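PDB 3G5O: toxin RelG from Mycobacterium tuberculosis, which cleaves RNA as the toxin of a RelE-family type II toxin-antitoxin system, inhibiting bacterial growth unless neutralised by its cognate antitoxin. Local coordinates for residues F46-L49 and S50-P53. Sequence-based numbering, arbitrary orientation.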
loop_
_atom_site.group_PDB
_atom_site.type_symbol
_atom_site.label_atom_id
_atom_site.label_comp_id
_atom_site.label_asym_id
_atom_site.label_seq_id
_atom_site.Cartn_x
_atom_site.Cartn_y
_atom_site.Cartn_z
ATOM N N PHE C 46 -25.021 -7.048 -9.158
ATOM C CA PHE C 46 -25.945 -6.839 -10.280
ATOM C C PHE C 46 -26.921 -5.677 -10.114
ATOM O O PHE C 46 -27.755 -5.436 -10.993
ATOM C CB PHE C 46 -26.653 -8.165 -10.634
ATOM C CG PHE C 46 -25.683 -9.223 -11.134
ATOM C CD1 PHE C 46 -24.889 -8.975 -12.249
ATOM C CD2 PHE C 46 -25.506 -10.424 -10.453
ATOM C CE1 PHE C 46 -23.980 -9.934 -12.704
ATOM C CE2 PHE C 46 -24.614 -11.403 -10.907
ATOM C CZ PHE C 46 -23.837 -11.154 -12.021
ATOM N N GLY C 47 -26.810 -4.977 -8.985
ATOM C CA GLY C 47 -27.696 -3.864 -8.651
ATOM C C GLY C 47 -26.901 -2.581 -8.518
ATOM O O GLY C 47 -26.540 -1.981 -9.524
ATOM N N ASP C 48 -26.611 -2.163 -7.284
ATOM C CA ASP C 48 -25.850 -0.942 -7.047
ATOM C C ASP C 48 -24.526 -0.827 -7.796
ATOM O O ASP C 48 -24.188 0.264 -8.246
ATOM C CB ASP C 48 -25.633 -0.676 -5.545
ATOM C CG ASP C 48 -26.943 -0.344 -4.815
ATOM O OD1 ASP C 48 -27.993 -0.141 -5.497
ATOM O OD2 ASP C 48 -26.935 -0.309 -3.563
ATOM N N LEU C 49 -23.752 -1.911 -7.879
ATOM C CA LEU C 49 -22.457 -1.826 -8.561
ATOM C C LEU C 49 -22.602 -1.603 -10.072
ATOM O O LEU C 49 -21.859 -0.788 -10.695
ATOM C CB LEU C 49 -21.598 -3.056 -8.285
ATOM C CG LEU C 49 -20.336 -3.143 -9.114
ATOM C CD1 LEU C 49 -19.316 -2.084 -8.668
ATOM C CD2 LEU C 49 -19.760 -4.566 -9.044
ATOM N N SER C 50 -23.534 -2.345 -10.649
ATOM C CA SER C 50 -23.938 -2.163 -12.038
ATOM C C SER C 50 -24.372 -0.729 -12.340
ATOM O O SER C 50 -23.944 -0.149 -13.344
ATOM C CB SER C 50 -25.112 -3.089 -12.337
ATOM O OG SER C 50 -25.513 -2.888 -13.655
ATOM N N ARG C 51 -25.233 -0.178 -11.495
ATOM C CA ARG C 51 -25.753 1.188 -11.710
ATOM C C ARG C 51 -24.742 2.277 -11.510
ATOM O O ARG C 51 -24.775 3.282 -12.237
ATOM C CB ARG C 51 -26.993 1.498 -10.840
ATOM C CG ARG C 51 -28.252 0.749 -11.289
ATOM C CD ARG C 51 -29.461 1.051 -10.393
ATOM N NE ARG C 51 -29.378 0.424 -9.064
ATOM C CZ ARG C 51 -29.844 -0.788 -8.737
ATOM N NH1 ARG C 51 -30.434 -1.573 -9.630
ATOM N NH2 ARG C 51 -29.717 -1.228 -7.496
ATOM N N GLU C 52 -23.850 2.141 -10.524
ATOM C CA GLU C 52 -22.911 3.235 -10.255
ATOM C C GLU C 52 -21.520 2.728 -9.896
ATOM O O GLU C 52 -21.071 2.907 -8.757
ATOM C CB GLU C 52 -23.462 4.191 -9.171
ATOM C CG GLU C 52 -24.791 4.928 -9.573
ATOM C CD GLU C 52 -24.618 6.060 -10.666
ATOM O OE1 GLU C 52 -23.726 5.994 -11.572
ATOM O OE2 GLU C 52 -25.413 7.032 -10.617
ATOM N N PRO C 53 -20.821 2.119 -10.879
ATOM C CA PRO C 53 -19.540 1.441 -10.614
ATOM C C PRO C 53 -18.486 2.380 -10.073
ATOM O O PRO C 53 -17.606 1.945 -9.307
ATOM C CB PRO C 53 -19.111 0.912 -11.989
ATOM C CG PRO C 53 -20.028 1.538 -12.986
ATOM C CD PRO C 53 -21.241 2.005 -12.292
HETATM O O HOH W 1 -28.218 2.591 -7.453
#
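The guanidinium of Arg51 lies over the backbone of Gly47, with CZ 3.5 Å from Gly47 C and the carbonyl carbon set toward the rim of the flat group. Its chain leaves the backbone with CG beside the backbone N and then turns about the CG-CD bond (chi3 -73°), which brings the head back over Gly47. At its edge, nearly in plane, NH2 donates to Asp48 OD1 at 2.9 Å, closing an i to i+3 salt bridge. The carboxylate is met on its anti side and stands at 79° to the guanidinium, a single-point grip rather than a paired, two-oxygen one. A water takes the N-H of Arg51 NE and returns a weak bond to that same OD1, while OD2 forms a salt bridge with Arg72, so this carboxylate joins two arginines.

Two i to i+4 backbone bonds carry the last turn, after a wider pi-type turn at 46-49 in which Gly47 departs from helical angles. Arg51 N reaches Gly47 O at 3.0 Å, and Glu52 N reaches Asp48 O at the same length. Then Glu52 leaves helical geometry, and Pro53, with no N-H to give, ends the ladder: its CD merely sits 3.3 Å from Leu49 O. Leu49 CD1 and Pro53 CB face each other loosely at 4.5 Å. Ser50, its hydroxyl anti to the backbone N (chi1 179°), bonds from OG to Tyr18 O.

This is the C-terminal end of helix 35-51, which packs on the mixed sheet of the toxin. Phe46 also packs against Glu86 of the Rv2865 chain, the antitoxin. Leu49 is buried against strands 75-82 and 87-95, Pro53 touches the same two strands, and Phe46 and Ser50 rest on Val20 of strand 19-23.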